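Local coordinates for protein UDP-N-acetylglucosamine 2-epimerase (Methanocaldococcus jannaschii, PDB 4NES) that probably catalyses the reversible epimerization at C-2 of UDP-N-acetylglucosamine to UDP-N-acetylmannosamine, working as a homodimer with a GT-B fold, at residues A[226-240]-A[254-268]. Residues are numbered along the deposited sequence; the frame is centred on the assembly and turned at random.
Sequences FEIIEIYDKAIIFSI and FDKLKSNKKIKIIEP. With UDP (uridine-5'-diphosphate), chain C.
Strand 263-266 is the outermost strand, within this chain, of the parallel sheet in the Rossmann-like, UDP-binding half of this GT-B enzyme; its pairing with strand 235-239 illustrates how the C-terminal ends of parallel strands present groups to a nucleotide. Five backbone hydrogen bonds link the strands in the alternating parallel pattern, from Ile236 N to Lys262 O (2.9 Å) through to Ile240 N, which meets Ile266 O at 3.0 Å. On one face of the sheet, Leu257 of helix 254-259 brings CD1 to the edge of the Phe238 ring, 3.6 Å from CE2. Farther along, Ile229 CD1 packs on Ile263 CG1 at 3.6 Å, the two side chains set nearly perpendicular. Beside them Asn260 and Phe226 run alongside in opposite senses, Asn260 ND2 centred 3.5 Å above the ring plane and the amide turned 76° from the ring. With CG anti to the backbone N (chi1 -165°), the same amide lets OD1 close an Asx turn by accepting from Lys262 N, while a water bridges ND2 to Phe226 O. At the C-terminal ends, Ser239 OG donates to O4 of the uracil of UDP (2.8 Å), and Pro268 CA lies 3.6 Å from that oxygen. Asn260 thus has both ends of its amide engaged, which should fix its rotation over the ring. Phe238 and Ile240 bond to 254-268 and Ser239 to Leu204, so the hydroxyl probably stands on a backbone tied on both sides.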
loop_
_atom_site.group_PDB
_atom_site.type_symbol
_atom_site.label_atom_id
_atom_site.label_comp_id
_atom_site.label_asym_id
_atom_site.label_seq_id
_atom_site.Cartn_x
_atom_site.Cartn_y
_atom_site.Cartn_z
ATOM N N PHE A 226 -4.819 37.091 -10.919
ATOM C CA PHE A 226 -4.618 38.469 -11.370
ATOM C C PHE A 226 -5.819 38.956 -12.192
ATOM O O PHE A 226 -6.248 40.104 -12.072
ATOM C CB PHE A 226 -3.361 38.552 -12.235
ATOM C CG PHE A 226 -2.098 38.840 -11.473
ATOM C CD1 PHE A 226 -1.672 38.006 -10.453
ATOM C CD2 PHE A 226 -1.309 39.931 -11.812
ATOM C CE1 PHE A 226 -0.497 38.269 -9.766
ATOM C CE2 PHE A 226 -0.136 40.199 -11.124
ATOM C CZ PHE A 226 0.271 39.366 -10.104
ATOM N N GLU A 227 -6.361 38.065 -13.016
ATOM C CA GLU A 227 -7.470 38.412 -13.892
ATOM C C GLU A 227 -8.798 38.587 -13.149
ATOM O O GLU A 227 -9.565 39.503 -13.458
ATOM C CB GLU A 227 -7.604 37.359 -14.984
ATOM C CG GLU A 227 -8.101 37.891 -16.297
ATOM C CD GLU A 227 -7.798 36.945 -17.424
ATOM O OE1 GLU A 227 -6.621 36.874 -17.831
ATOM O OE2 GLU A 227 -8.732 36.267 -17.895
ATOM N N ILE A 228 -9.069 37.698 -12.188
ATOM C CA ILE A 228 -10.230 37.821 -11.305
ATOM C C ILE A 228 -10.271 39.196 -10.665
ATOM O O ILE A 228 -11.309 39.852 -10.619
ATOM C CB ILE A 228 -10.155 36.802 -10.135
ATOM C CG1 ILE A 228 -10.602 35.416 -10.569
ATOM C CG2 ILE A 228 -11.006 37.256 -8.944
ATOM C CD1 ILE A 228 -10.639 34.452 -9.400
ATOM N N ILE A 229 -9.117 39.610 -10.154
ATOM C CA ILE A 229 -8.970 40.880 -9.474
ATOM C C ILE A 229 -9.349 42.049 -10.390
ATOM O O ILE A 229 -10.058 42.966 -9.986
ATOM C CB ILE A 229 -7.525 41.045 -8.994
ATOM C CG1 ILE A 229 -7.203 40.008 -7.912
ATOM C CG2 ILE A 229 -7.285 42.464 -8.504
ATOM C CD1 ILE A 229 -5.725 39.873 -7.616
ATOM N N GLU A 230 -8.878 42.000 -11.629
ATOM C CA GLU A 230 -9.117 43.078 -12.582
ATOM C C GLU A 230 -10.559 43.109 -13.071
ATOM O O GLU A 230 -11.142 44.177 -13.248
ATOM C CB GLU A 230 -8.169 42.921 -13.764
ATOM C CG GLU A 230 -6.717 43.140 -13.391
ATOM C CD GLU A 230 -5.759 42.485 -14.360
ATOM O OE1 GLU A 230 -6.225 41.868 -15.343
ATOM O OE2 GLU A 230 -4.534 42.578 -14.126
ATOM N N ILE A 231 -11.133 41.932 -13.288
ATOM C CA ILE A 231 -12.476 41.833 -13.844
ATOM C C ILE A 231 -13.545 42.135 -12.801
ATOM O O ILE A 231 -14.518 42.836 -13.085
ATOM C CB ILE A 231 -12.709 40.442 -14.477
ATOM C CG1 ILE A 231 -11.911 40.326 -15.778
ATOM C CG2 ILE A 231 -14.187 40.187 -14.733
ATOM C CD1 ILE A 231 -11.968 38.955 -16.404
ATOM N N TYR A 232 -13.350 41.627 -11.586
ATOM C CA TYR A 232 -14.364 41.743 -10.543
ATOM C C TYR A 232 -14.051 42.793 -9.477
ATOM O O TYR A 232 -14.878 43.051 -8.598
ATOM C CB TYR A 232 -14.619 40.370 -9.908
ATOM C CG TYR A 232 -15.160 39.364 -10.895
ATOM C CD1 TYR A 232 -16.497 39.384 -11.267
ATOM C CD2 TYR A 232 -14.333 38.414 -11.475
ATOM C CE1 TYR A 232 -17.000 38.478 -12.175
ATOM C CE2 TYR A 232 -14.830 37.497 -12.391
ATOM C CZ TYR A 232 -16.168 37.537 -12.734
ATOM O OH TYR A 232 -16.674 36.638 -13.643
ATOM N N ASP A 233 -12.873 43.407 -9.577
ATOM C CA ASP A 233 -12.427 44.431 -8.630
ATOM C C ASP A 233 -12.528 43.917 -7.199
ATOM O O ASP A 233 -13.186 44.520 -6.348
ATOM C CB ASP A 233 -13.218 45.733 -8.808
ATOM C CG ASP A 233 -12.595 46.898 -8.061
ATOM O OD1 ASP A 233 -11.362 46.887 -7.865
ATOM O OD2 ASP A 233 -13.338 47.820 -7.666
ATOM N N LYS A 234 -11.871 42.789 -6.944
ATOM C CA LYS A 234 -11.988 42.126 -5.657
ATOM C C LYS A 234 -10.640 41.949 -4.977
ATOM O O LYS A 234 -9.646 41.618 -5.625
ATOM C CB LYS A 234 -12.639 40.757 -5.846
ATOM C CG LYS A 234 -13.757 40.487 -4.873
ATOM C CD LYS A 234 -14.853 41.529 -4.992
ATOM C CE LYS A 234 -16.062 41.014 -5.745
ATOM N NZ LYS A 234 -17.305 41.685 -5.264
ATOM N N ALA A 235 -10.608 42.173 -3.668
ATOM C CA ALA A 235 -9.407 41.907 -2.890
ATOM C C ALA A 235 -9.318 40.415 -2.599
ATOM O O ALA A 235 -10.339 39.751 -2.407
ATOM C CB ALA A 235 -9.412 42.693 -1.601
ATOM N N ILE A 236 -8.094 39.896 -2.569
ATOM C CA ILE A 236 -7.849 38.491 -2.276
ATOM C C ILE A 236 -7.025 38.396 -1.001
ATOM O O ILE A 236 -6.040 39.125 -0.841
ATOM C CB ILE A 236 -7.022 37.836 -3.394
ATOM C CG1 ILE A 236 -7.621 38.132 -4.775
ATOM C CG2 ILE A 236 -6.876 36.346 -3.160
ATOM C CD1 ILE A 236 -8.974 37.501 -5.017
ATOM N N ILE A 237 -7.434 37.522 -0.088
ATOM C CA ILE A 237 -6.605 37.166 1.059
ATOM C C ILE A 237 -6.058 35.764 0.811
ATOM O O ILE A 237 -6.827 34.817 0.636
ATOM C CB ILE A 237 -7.400 37.201 2.376
ATOM C CG1 ILE A 237 -7.926 38.616 2.629
ATOM C CG2 ILE A 237 -6.528 36.748 3.543
ATOM C CD1 ILE A 237 -8.793 38.750 3.875
ATOM N N PHE A 238 -4.736 35.640 0.785
ATOM C CA PHE A 238 -4.068 34.392 0.414
ATOM C C PHE A 238 -3.277 33.883 1.613
ATOM O O PHE A 238 -2.248 34.461 1.974
ATOM C CB PHE A 238 -3.140 34.686 -0.779
ATOM C CG PHE A 238 -2.402 33.482 -1.345
ATOM C CD1 PHE A 238 -2.777 32.180 -1.059
ATOM C CD2 PHE A 238 -1.321 33.688 -2.199
ATOM C CE1 PHE A 238 -2.079 31.105 -1.595
ATOM C CE2 PHE A 238 -0.619 32.622 -2.739
ATOM C CZ PHE A 238 -1.000 31.326 -2.441
ATOM N N SER A 239 -3.770 32.824 2.250
ATOM C CA SER A 239 -2.997 32.130 3.283
ATOM C C SER A 239 -2.074 31.155 2.573
ATOM O O SER A 239 -2.548 30.213 1.933
ATOM C CB SER A 239 -3.910 31.371 4.244
ATOM O OG SER A 239 -3.143 30.542 5.102
ATOM N N ILE A 240 -0.762 31.374 2.679
ATOM C CA ILE A 240 0.198 30.668 1.831
ATOM C C ILE A 240 0.932 29.526 2.552
ATOM O O ILE A 240 1.712 29.743 3.481
ATOM C CB ILE A 240 1.191 31.662 1.177
ATOM C CG1 ILE A 240 2.158 30.938 0.239
ATOM C CG2 ILE A 240 1.926 32.472 2.232
ATOM C CD1 ILE A 240 3.029 31.910 -0.529
ATOM N N PHE A 254 6.769 34.696 -6.638
ATOM C CA PHE A 254 6.433 35.254 -5.334
ATOM C C PHE A 254 6.412 36.774 -5.345
ATOM O O PHE A 254 5.440 37.383 -4.902
ATOM C CB PHE A 254 7.377 34.753 -4.240
ATOM C CG PHE A 254 6.912 35.098 -2.853
ATOM C CD1 PHE A 254 5.843 34.420 -2.283
ATOM C CD2 PHE A 254 7.520 36.113 -2.129
ATOM C CE1 PHE A 254 5.398 34.735 -1.017
ATOM C CE2 PHE A 254 7.078 36.433 -0.856
ATOM C CZ PHE A 254 6.016 35.743 -0.301
ATOM N N ASP A 255 7.479 37.384 -5.855
ATOM C CA ASP A 255 7.570 38.839 -5.884
ATOM C C ASP A 255 6.446 39.494 -6.693
ATOM O O ASP A 255 6.019 40.600 -6.381
ATOM C CB ASP A 255 8.947 39.286 -6.382
ATOM C CG ASP A 255 9.998 39.249 -5.292
ATOM O OD1 ASP A 255 9.752 38.608 -4.247
ATOM O OD2 ASP A 255 11.074 39.854 -5.483
ATOM N N LYS A 256 5.948 38.803 -7.712
ATOM C CA LYS A 256 4.805 39.310 -8.468
ATOM C C LYS A 256 3.500 39.352 -7.664
ATOM O O LYS A 256 2.698 40.269 -7.835
ATOM C CB LYS A 256 4.628 38.526 -9.767
ATOM C CG LYS A 256 5.627 38.930 -10.830
ATOM C CD LYS A 256 5.808 37.849 -11.877
ATOM C CE LYS A 256 7.283 37.527 -12.065
ATOM N NZ LYS A 256 7.498 36.373 -12.982
ATOM N N LEU A 257 3.282 38.366 -6.792
ATOM C CA LEU A 257 2.111 38.375 -5.915
ATOM C C LEU A 257 2.205 39.509 -4.904
ATOM O O LEU A 257 1.260 40.280 -4.728
ATOM C CB LEU A 257 1.974 37.051 -5.157
ATOM C CG LEU A 257 1.511 35.784 -5.871
ATOM C CD1 LEU A 257 1.486 34.638 -4.877
ATOM C CD2 LEU A 257 0.144 35.953 -6.506
ATOM N N LYS A 258 3.349 39.606 -4.232
ATOM C CA LYS A 258 3.542 40.639 -3.220
ATOM C C LYS A 258 3.445 42.035 -3.826
ATOM O O LYS A 258 3.104 42.995 -3.133
ATOM C CB LYS A 258 4.874 40.450 -2.491
ATOM C CG LYS A 258 4.720 39.913 -1.078
ATOM C CD LYS A 258 4.040 40.928 -0.167
ATOM C CE LYS A 258 3.626 40.304 1.163
ATOM N NZ LYS A 258 4.689 39.437 1.738
ATOM N N SER A 259 3.732 42.134 -5.124
ATOM C CA SER A 259 3.626 43.392 -5.858
ATOM C C SER A 259 2.186 43.768 -6.169
ATOM O O SER A 259 1.886 44.931 -6.450
ATOM C CB SER A 259 4.417 43.320 -7.166
ATOM O OG SER A 259 5.716 43.860 -7.004
ATOM N N ASN A 260 1.294 42.785 -6.131
ATOM C CA ASN A 260 -0.111 43.045 -6.403
ATOM C C ASN A 260 -0.785 43.589 -5.149
ATOM O O ASN A 260 -0.949 42.870 -4.166
ATOM C CB ASN A 260 -0.802 41.768 -6.885
ATOM C CG ASN A 260 -2.150 42.035 -7.517
ATOM O OD1 ASN A 260 -2.900 42.906 -7.069
ATOM N ND2 ASN A 260 -2.475 41.275 -8.563
ATOM N N LYS A 261 -1.172 44.858 -5.184
ATOM C CA LYS A 261 -1.691 45.523 -3.995
ATOM C C LYS A 261 -3.106 45.071 -3.626
ATOM O O LYS A 261 -3.617 45.422 -2.561
ATOM C CB LYS A 261 -1.630 47.043 -4.168
ATOM C CG LYS A 261 -0.260 47.551 -4.597
ATOM C CD LYS A 261 -0.269 49.056 -4.788
ATOM C CE LYS A 261 -0.451 49.784 -3.464
ATOM N NZ LYS A 261 0.788 49.756 -2.633
ATOM N N LYS A 262 -3.730 44.281 -4.495
ATOM C CA LYS A 262 -5.054 43.734 -4.199
ATOM C C LYS A 262 -4.972 42.338 -3.583
ATOM O O LYS A 262 -5.996 41.743 -3.246
ATOM C CB LYS A 262 -5.929 43.706 -5.449
ATOM C CG LYS A 262 -6.249 45.087 -6.001
ATOM C CD LYS A 262 -7.132 45.879 -5.050
ATOM C CE LYS A 262 -8.517 45.262 -4.937
ATOM N NZ LYS A 262 -9.577 46.295 -4.788
ATOM N N ILE A 263 -3.759 41.813 -3.447
ATOM C CA ILE A 263 -3.568 40.524 -2.786
ATOM C C ILE A 263 -2.914 40.727 -1.429
ATOM O O ILE A 263 -1.824 41.297 -1.340
ATOM C CB ILE A 263 -2.684 39.563 -3.602
ATOM C CG1 ILE A 263 -3.274 39.340 -4.998
ATOM C CG2 ILE A 263 -2.529 38.241 -2.858
ATOM C CD1 ILE A 263 -2.445 38.411 -5.890
ATOM N N LYS A 264 -3.575 40.263 -0.371
ATOM C CA LYS A 264 -2.953 40.269 0.945
ATOM C C LYS A 264 -2.448 38.871 1.263
ATOM O O LYS A 264 -3.235 37.939 1.437
ATOM C CB LYS A 264 -3.923 40.746 2.025
ATOM C CG LYS A 264 -3.308 40.766 3.428
ATOM C CD LYS A 264 -3.753 41.978 4.232
ATOM C CE LYS A 264 -3.182 41.955 5.642
ATOM N NZ LYS A 264 -1.695 42.043 5.671
ATOM N N ILE A 265 -1.128 38.722 1.315
ATOM C CA ILE A 265 -0.516 37.442 1.623
ATOM C C ILE A 265 -0.320 37.339 3.117
ATOM O O ILE A 265 0.266 38.228 3.743
ATOM C CB ILE A 265 0.849 37.282 0.935
ATOM C CG1 ILE A 265 0.717 37.511 -0.574
ATOM C CG2 ILE A 265 1.425 35.903 1.219
ATOM C CD1 ILE A 265 2.034 37.381 -1.331
ATOM N N ILE A 266 -0.824 36.259 3.698
ATOM C CA ILE A 266 -0.634 36.013 5.123
ATOM C C ILE A 266 -0.007 34.642 5.333
ATOM O O ILE A 266 -0.242 33.711 4.552
ATOM C CB ILE A 266 -1.956 36.174 5.936
ATOM C CG1 ILE A 266 -2.972 35.089 5.572
ATOM C CG2 ILE A 266 -2.549 37.563 5.720
ATOM C CD1 ILE A 266 -4.238 35.144 6.422
ATOM N N GLU A 267 0.828 34.536 6.357
ATOM C CA GLU A 267 1.360 33.254 6.784
ATOM C C GLU A 267 0.192 32.411 7.280
ATOM O O GLU A 267 -0.845 32.959 7.688
ATOM C CB GLU A 267 2.354 33.445 7.929
ATOM C CG GLU A 267 3.509 34.378 7.635
ATOM C CD GLU A 267 4.388 34.585 8.859
ATOM O OE1 GLU A 267 4.979 33.595 9.344
ATOM O OE2 GLU A 267 4.475 35.736 9.341
ATOM N N PRO A 268 0.349 31.078 7.259
ATOM C CA PRO A 268 -0.688 30.181 7.772
ATOM C C PRO A 268 -1.144 30.600 9.170
ATOM O O PRO A 268 -0.313 30.951 10.019
ATOM C CB PRO A 268 0.024 28.827 7.812
ATOM C CG PRO A 268 0.986 28.900 6.671
ATOM C CD PRO A 268 1.484 30.330 6.680
HETATM N N1 UDP C . -6.488 25.844 7.808
HETATM C C2 UDP C . -6.101 26.587 8.872
HETATM N N3 UDP C . -5.351 27.694 8.679
HETATM C C4 UDP C . -4.960 28.099 7.451
HETATM C C5 UDP C . -5.338 27.353 6.326
HETATM C C6 UDP C . -6.108 26.206 6.548
HETATM O O2 UDP C . -6.431 26.261 10.014
HETATM O O4 UDP C . -4.180 29.243 7.309
HETATM C "C1'" UDP C . -7.265 24.601 7.956
HETATM C "C2'" UDP C . -8.547 24.517 7.311
HETATM O "O2'" UDP C . -9.528 25.189 8.068
HETATM C "C3'" UDP C . -8.759 23.070 7.175
HETATM C "C4'" UDP C . -7.413 22.523 7.078
HETATM O "O4'" UDP C . -6.513 23.578 7.307
HETATM O "O3'" UDP C . -9.420 22.484 8.262
HETATM C "C5'" UDP C . -7.088 21.963 5.735
HETATM O "O5'" UDP C . -5.742 21.562 5.644
HETATM P PA UDP C . -4.919 21.634 4.292
HETATM O O1A UDP C . -3.497 22.022 4.635
HETATM O O2A UDP C . -5.582 22.622 3.356
HETATM O O3A UDP C . -4.855 20.183 3.676
HETATM P PB UDP C . -5.876 19.260 2.926
HETATM O O1B UDP C . -7.253 19.382 3.561
HETATM O O2B UDP C . -5.885 19.633 1.466
HETATM O O3B UDP C . -5.276 17.896 3.126
HETATM O O HOH W 1 -4.500 41.940 -10.739
#